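Local coordinates for protein acetyl xylan esterase (Metagenome, PDB 6XYC) that acts as an alpha/beta-hydrolase esterase on complex xylans, with both acetyl xylan esterase and feruloyl esterase activity, at residues A[45-50]-A[121-127]; A[50-56]-A[78-84]. One frame throughout, in Å; residues are numbered along the deposited sequence.

Interaction 1. Residues A[45-50]-A[121-127]; sequences IYGSAW and SSGGHLS. With AES (4-(2-aminoethyl)benzenesulfonyl fluoride), chain B.
Ser122 OG meets the 45-50 loop through two amides: Ser48 N donates to it at 2.9 Å with an N-H...O angle of 151°, and Trp50 N adds a weaker bond. A chi1 of 56° sets this hydroxyl between its own N and carbonyl carbon, turned into the loop. Its CB lies over the Trp50 indole, 3.6 Å from the centroid of the five-membered ring and almost on the ring normal, a CH-pi contact. The same indole turns its edge to the face of His125 in an offset T-shaped pair, planes at 82°, with CZ2 over the imidazole centre. Ser121 OG is bonded covalently to the sulfur of AES, consistent with its being the nucleophile, at the turn between strand 114-120 and helix 122-131 that matches the nucleophile elbow of alpha/beta hydrolases. The sulfonyl O1S accepts from Ala49 N at 2.8 Å and from Ser122 N at 2.9 Å, geometry consistent with an oxyanion hole. Behind these groups, a water bridges Tyr46 O, Ser48 OG and Ser122 OG. Gly123 CA comes within 3.3 Å of Tyr46 O, a close backbone approach. His125 NE2 is held by Ile209 O, and Ser48 OG is also bonded to Ala52 N.

Interaction 2. Residues A[50-56]-A[78-84]; sequences WFANNAK and NHRSSME
Asn53 reaches across to Glu84 and the His79 carbonyl: its CA makes a C-H...O contact with His79 O at 3.0 Å. Next along the chain, CB lies 3.3 Å from that same carbonyl oxygen and also borders Ser81 N and Glu84 OE2. With chi1 at 65°, CG sits between the backbone N and the carbonyl carbon, and ND2 then donates to Glu84 OE2 at 3.0 Å, nearly straight at 167°. The carboxylate oxygen lies in the amide plane of Asn53, yet ND2 approaches it from above the carboxylate plane. Ser81 N takes the anti lone pair of the same OE2, so two N-H groups grip one oxygen and fix the carboxylate.

The two segments are the loops that leave strands 39-45 and 73-77, parallel neighbours in the central sheet of the alpha/beta-hydrolase fold, and they run on into helices 56-69 and 89-103. Ser82 N donates to Trp50 O at 2.9 Å. Ser81 OG gives its proton to Phe51 O at 2.7 Å, coming from above that carbonyl plane, and accepts from Met83 N, which closes an ST turn. Beside it the Met83 sulfur stands 4.9 Å from the Phe51 ring centroid, an oblique Met-aromatic contact, while Met83 CE touches Phe51 CD1.

Toward the start of helix 56-69, Asn78 OD1 receives a weak bond from Lys56 N at 3.1 Å, and the aliphatic part of the lysine runs alongside the amide before NZ reaches Asp28 in a salt bridge. Asn78 ND2 donates to Glu23 O and to a water that in turn donates to Asn54 O. The His79 ring presents its edge to Trp50 O, its ND1 being held by Arg80 O.

Interaction 1 is centred about 6 Å from the centre of the chain, and most of its touching residues are buried; interaction 2, its centre 10 Å from that of interaction 1, is only partly buried and has Asn54, Met83 and Glu84 exposed at the surface. Both use the loop that follows strand 39-45, and Trp50 serves each differently: its indole packs against helix 122-131, whereas its carbonyl oxygen pairs with the 78-84 loop. Tyr46 joins them directly, since its OH lies 2.7 Å from Ala52 O and 3.2 Å from His79 N, both probable hydrogen bonds. In interaction 1 backbone amides hold the sulfonyl oxygen, and an aromatic pair lies alongside, while carboxylate and amide side chains tie the two loops together farther out.

Interaction 1. Residues A[45-50]-A[121-127]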
loop_
_atom_site.group_PDB
_atom_site.type_symbol
_atom_site.label_atom_id
_atom_site.label_comp_id
_atom_site.label_asym_id
_atom_site.label_seq_id
_atom_site.Cartn_x
_atom_site.Cartn_y
_atom_site.Cartn_z
ATOM N N ILE A 45 3.130 3.706 -2.236
ATOM C CA ILE A 45 4.142 2.880 -1.580
ATOM C C ILE A 45 4.852 2.030 -2.627
ATOM O O ILE A 45 4.207 1.271 -3.361
ATOM C CB ILE A 45 3.537 1.965 -0.497
ATOM C CG1 ILE A 45 2.599 2.745 0.427
ATOM C CG2 ILE A 45 4.664 1.283 0.301
ATOM C CD1 ILE A 45 1.830 1.841 1.375
ATOM N N TYR A 46 6.176 2.123 -2.663
ATOM C CA TYR A 46 6.968 1.365 -3.622
ATOM C C TYR A 46 6.894 -0.131 -3.330
ATOM O O TYR A 46 6.562 -0.565 -2.222
ATOM C CB TYR A 46 8.434 1.801 -3.572
ATOM C CG TYR A 46 9.032 1.765 -2.177
ATOM C CD1 TYR A 46 9.176 2.934 -1.437
ATOM C CD2 TYR A 46 9.435 0.569 -1.584
ATOM C CE1 TYR A 46 9.705 2.915 -0.161
ATOM C CE2 TYR A 46 9.978 0.543 -0.305
ATOM C CZ TYR A 46 10.101 1.722 0.405
ATOM O OH TYR A 46 10.631 1.712 1.674
ATOM N N GLY A 47 7.230 -0.918 -4.346
ATOM C CA GLY A 47 7.461 -2.341 -4.188
ATOM C C GLY A 47 8.944 -2.652 -4.112
ATOM O O GLY A 47 9.770 -2.006 -4.758
ATOM N N SER A 48 9.274 -3.659 -3.308
ATOM C CA SER A 48 10.671 -3.989 -3.048
ATOM C C SER A 48 10.832 -5.330 -2.346
ATOM O O SER A 48 11.872 -5.581 -1.731
ATOM C CB SER A 48 11.312 -2.909 -2.180
ATOM O OG SER A 48 10.846 -3.008 -0.839
ATOM N N ALA A 49 9.818 -6.196 -2.431
ATOM C CA ALA A 49 9.795 -7.436 -1.653
ATOM C C ALA A 49 10.045 -7.145 -0.173
ATOM O O ALA A 49 10.648 -7.947 0.543
ATOM C CB ALA A 49 10.809 -8.448 -2.191
ATOM N N TRP A 50 9.595 -5.969 0.279
ATOM C CA TRP A 50 9.728 -5.466 1.648
ATOM C C TRP A 50 11.168 -5.135 2.038
ATOM O O TRP A 50 11.420 -4.784 3.200
ATOM C CB TRP A 50 9.141 -6.445 2.676
ATOM C CG TRP A 50 7.676 -6.720 2.465
ATOM C CD1 TRP A 50 6.642 -5.854 2.675
ATOM C CD2 TRP A 50 7.089 -7.940 2.000
ATOM N NE1 TRP A 50 5.448 -6.456 2.361
ATOM C CE2 TRP A 50 5.694 -7.739 1.947
ATOM C CE3 TRP A 50 7.606 -9.181 1.619
ATOM C CZ2 TRP A 50 4.812 -8.733 1.531
ATOM C CZ3 TRP A 50 6.729 -10.166 1.208
ATOM C CH2 TRP A 50 5.350 -9.936 1.162
ATOM N N SER A 121 3.418 -4.376 -5.915
ATOM C CA SER A 121 3.994 -5.538 -5.259
ATOM C C SER A 121 3.894 -5.329 -3.750
ATOM O O SER A 121 2.789 -5.177 -3.210
ATOM C CB SER A 121 5.430 -5.783 -5.718
ATOM O OG SER A 121 5.785 -7.135 -5.485
ATOM N N SER A 122 5.028 -5.344 -3.038
ATOM C CA SER A 122 4.962 -5.304 -1.584
ATOM C C SER A 122 4.283 -4.031 -1.118
ATOM O O SER A 122 3.680 -4.020 -0.043
ATOM C CB SER A 122 6.356 -5.456 -0.958
ATOM O OG SER A 122 7.276 -4.496 -1.419
ATOM N N GLY A 123 4.336 -2.961 -1.916
ATOM C CA GLY A 123 3.575 -1.765 -1.587
ATOM C C GLY A 123 2.084 -1.941 -1.795
ATOM O O GLY A 123 1.276 -1.324 -1.096
ATOM N N GLY A 124 1.696 -2.771 -2.765
ATOM C CA GLY A 124 0.298 -3.142 -2.895
ATOM C C GLY A 124 -0.171 -4.018 -1.755
ATOM O O GLY A 124 -1.325 -3.919 -1.323
ATOM N N HIS A 125 0.713 -4.884 -1.254
ATOM C CA HIS A 125 0.422 -5.670 -0.059
ATOM C C HIS A 125 0.150 -4.767 1.140
ATOM O O HIS A 125 -0.836 -4.953 1.862
ATOM C CB HIS A 125 1.597 -6.607 0.214
ATOM C CG HIS A 125 1.659 -7.129 1.614
ATOM N ND1 HIS A 125 2.334 -6.479 2.625
ATOM C CD2 HIS A 125 1.157 -8.261 2.162
ATOM C CE1 HIS A 125 2.232 -7.180 3.740
ATOM N NE2 HIS A 125 1.520 -8.264 3.487
ATOM N N LEU A 126 1.015 -3.771 1.361
ATOM C CA LEU A 126 0.826 -2.873 2.494
ATOM C C LEU A 126 -0.424 -2.019 2.321
ATOM O O LEU A 126 -1.146 -1.761 3.290
ATOM C CB LEU A 126 2.073 -2.001 2.668
ATOM C CG LEU A 126 3.319 -2.790 3.078
ATOM C CD1 LEU A 126 4.582 -1.978 2.996
ATOM C CD2 LEU A 126 3.129 -3.365 4.496
ATOM N N SER A 127 -0.702 -1.580 1.094
ATOM C CA SER A 127 -1.916 -0.814 0.829
ATOM C C SER A 127 -3.158 -1.648 1.122
ATOM O O SER A 127 -4.085 -1.193 1.801
ATOM C CB SER A 127 -1.918 -0.334 -0.626
ATOM O OG SER A 127 -0.884 0.606 -0.844
HETATM C C3 AES B . 8.690 -10.843 -4.656
HETATM C C2 AES B . 8.367 -9.604 -5.122
HETATM C C1 AES B . 7.513 -8.822 -4.405
HETATM S S AES B . 7.184 -7.242 -5.040
HETATM O O1S AES B . 7.595 -6.204 -4.058
HETATM O O2S AES B . 8.118 -6.962 -6.126
HETATM C C6 AES B . 6.966 -9.239 -3.235
HETATM C C5 AES B . 7.291 -10.493 -2.761
HETATM C C4 AES B . 8.158 -11.290 -3.472
HETATM C C7 AES B . 8.525 -12.723 -2.958
HETATM C C8 AES B . 7.240 -13.561 -2.743
HETATM N N8 AES B . 7.644 -14.922 -2.624
HETATM O O HOH W 1 7.945 -2.148 -0.320
#

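Interaction 2. Residues A[50-56]-A[78-84]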
loop_
_atom_site.group_PDB
_atom_site.type_symbol
_atom_site.label_atom_id
_atom_site.label_comp_id
_atom_site.label_asym_id
_atom_site.label_seq_id
_atom_site.Cartn_x
_atom_site.Cartn_y
_atom_site.Cartn_z
ATOM N N TRP A 50 9.595 -5.969 0.279
ATOM C CA TRP A 50 9.728 -5.466 1.648
ATOM C C TRP A 50 11.168 -5.135 2.038
ATOM O O TRP A 50 11.420 -4.784 3.200
ATOM C CB TRP A 50 9.141 -6.445 2.676
ATOM C CG TRP A 50 7.676 -6.720 2.465
ATOM C CD1 TRP A 50 6.642 -5.854 2.675
ATOM C CD2 TRP A 50 7.089 -7.940 2.000
ATOM N NE1 TRP A 50 5.448 -6.456 2.361
ATOM C CE2 TRP A 50 5.694 -7.739 1.947
ATOM C CE3 TRP A 50 7.606 -9.181 1.619
ATOM C CZ2 TRP A 50 4.812 -8.733 1.531
ATOM C CZ3 TRP A 50 6.729 -10.166 1.208
ATOM C CH2 TRP A 50 5.350 -9.936 1.162
ATOM N N PHE A 51 12.119 -5.199 1.095
ATOM C CA PHE A 51 13.526 -5.055 1.454
ATOM C C PHE A 51 13.986 -3.600 1.505
ATOM O O PHE A 51 14.952 -3.291 2.211
ATOM C CB PHE A 51 14.433 -5.803 0.467
ATOM C CG PHE A 51 14.443 -7.301 0.635
ATOM C CD1 PHE A 51 14.497 -7.883 1.890
ATOM C CD2 PHE A 51 14.407 -8.121 -0.486
ATOM C CE1 PHE A 51 14.503 -9.261 2.036
ATOM C CE2 PHE A 51 14.412 -9.497 -0.354
ATOM C CZ PHE A 51 14.469 -10.069 0.910
ATOM N N ALA A 52 13.349 -2.699 0.760
ATOM C CA ALA A 52 13.859 -1.337 0.625
ATOM C C ALA A 52 13.260 -0.423 1.687
ATOM O O ALA A 52 12.081 -0.541 2.034
ATOM C CB ALA A 52 13.558 -0.781 -0.768
ATOM N N ASN A 53 14.085 0.492 2.202
ATOM C CA ASN A 53 13.638 1.473 3.185
ATOM C C ASN A 53 13.823 2.909 2.704
ATOM O O ASN A 53 13.698 3.841 3.507
ATOM C CB ASN A 53 14.376 1.269 4.518
ATOM C CG ASN A 53 15.877 1.525 4.414
ATOM O OD1 ASN A 53 16.378 1.984 3.388
ATOM N ND2 ASN A 53 16.596 1.225 5.489
ATOM N N ASN A 54 14.095 3.112 1.406
ATOM C CA ASN A 54 14.494 4.431 0.926
ATOM C C ASN A 54 14.031 4.721 -0.500
ATOM O O ASN A 54 14.592 5.615 -1.145
ATOM C CB ASN A 54 16.024 4.564 0.985
ATOM C CG ASN A 54 16.722 3.498 0.181
ATOM O OD1 ASN A 54 16.084 2.586 -0.339
ATOM N ND2 ASN A 54 18.033 3.598 0.080
ATOM N N ALA A 55 13.023 4.014 -1.005
ATOM C CA ALA A 55 12.709 4.031 -2.425
ATOM C C ALA A 55 11.485 4.873 -2.754
ATOM O O ALA A 55 10.896 4.700 -3.830
ATOM C CB ALA A 55 12.502 2.604 -2.934
ATOM N N LYS A 56 11.105 5.800 -1.871
ATOM C CA LYS A 56 9.888 6.571 -2.105
ATOM C C LYS A 56 9.949 7.347 -3.416
ATOM O O LYS A 56 8.914 7.559 -4.057
ATOM C CB LYS A 56 9.635 7.524 -0.938
ATOM C CG LYS A 56 10.819 8.405 -0.540
ATOM C CD LYS A 56 10.448 9.301 0.641
ATOM C CE LYS A 56 11.677 9.948 1.258
ATOM N NZ LYS A 56 12.352 10.895 0.303
ATOM N N ASN A 78 8.410 6.088 2.767
ATOM C CA ASN A 78 9.311 4.991 3.084
ATOM C C ASN A 78 8.720 4.133 4.201
ATOM O O ASN A 78 7.878 4.581 4.979
ATOM C CB ASN A 78 10.685 5.520 3.508
ATOM C CG ASN A 78 11.508 6.026 2.344
ATOM O OD1 ASN A 78 11.256 5.697 1.186
ATOM N ND2 ASN A 78 12.516 6.830 2.655
ATOM N N HIS A 79 9.161 2.878 4.257
ATOM C CA HIS A 79 8.906 2.008 5.396
ATOM C C HIS A 79 10.205 1.280 5.710
ATOM O O HIS A 79 11.128 1.253 4.896
ATOM C CB HIS A 79 7.770 1.009 5.140
ATOM C CG HIS A 79 8.058 0.025 4.054
ATOM N ND1 HIS A 79 8.944 -1.018 4.207
ATOM C CD2 HIS A 79 7.575 -0.072 2.792
ATOM C CE1 HIS A 79 8.994 -1.716 3.086
ATOM N NE2 HIS A 79 8.173 -1.163 2.211
ATOM N N ARG A 80 10.288 0.709 6.908
ATOM C CA ARG A 80 11.512 0.035 7.316
ATOM C C ARG A 80 11.700 -1.259 6.531
ATOM O O ARG A 80 10.736 -1.912 6.120
ATOM C CB ARG A 80 11.495 -0.265 8.812
ATOM C CG ARG A 80 11.900 0.903 9.687
ATOM C CD ARG A 80 11.668 0.579 11.153
ATOM N NE ARG A 80 10.249 0.545 11.474
ATOM C CZ ARG A 80 9.748 0.106 12.626
ATOM N NH1 ARG A 80 10.556 -0.334 13.582
ATOM N NH2 ARG A 80 8.435 0.112 12.825
ATOM N N SER A 81 12.964 -1.620 6.323
ATOM C CA SER A 81 13.293 -2.852 5.620
ATOM C C SER A 81 12.975 -4.066 6.484
ATOM O O SER A 81 13.147 -4.047 7.708
ATOM C CB SER A 81 14.778 -2.863 5.241
ATOM O OG SER A 81 15.189 -4.142 4.782
ATOM N N SER A 82 12.498 -5.130 5.838
ATOM C CA SER A 82 12.319 -6.392 6.540
ATOM C C SER A 82 13.615 -6.865 7.176
ATOM O O SER A 82 13.575 -7.634 8.142
ATOM C CB SER A 82 11.790 -7.464 5.587
ATOM O OG SER A 82 12.732 -7.745 4.568
ATOM N N MET A 83 14.765 -6.429 6.657
ATOM C CA MET A 83 16.046 -6.850 7.205
ATOM C C MET A 83 16.442 -6.073 8.454
ATOM O O MET A 83 17.357 -6.506 9.159
ATOM C CB MET A 83 17.135 -6.709 6.140
ATOM C CG MET A 83 16.957 -7.654 4.965
ATOM S SD MET A 83 18.153 -7.337 3.663
ATOM C CE MET A 83 17.569 -5.753 3.072
ATOM N N GLU A 84 15.779 -4.955 8.751
ATOM C CA GLU A 84 16.053 -4.190 9.962
ATOM C C GLU A 84 14.955 -4.299 11.012
ATOM O O GLU A 84 15.221 -4.036 12.187
ATOM C CB GLU A 84 16.288 -2.705 9.631
ATOM C CG GLU A 84 15.064 -1.930 9.181
ATOM C CD GLU A 84 15.400 -0.504 8.753
ATOM O OE1 GLU A 84 16.085 0.209 9.517
ATOM O OE2 GLU A 84 14.973 -0.092 7.655
HETATM O O HOH W 2 14.729 7.737 1.238
#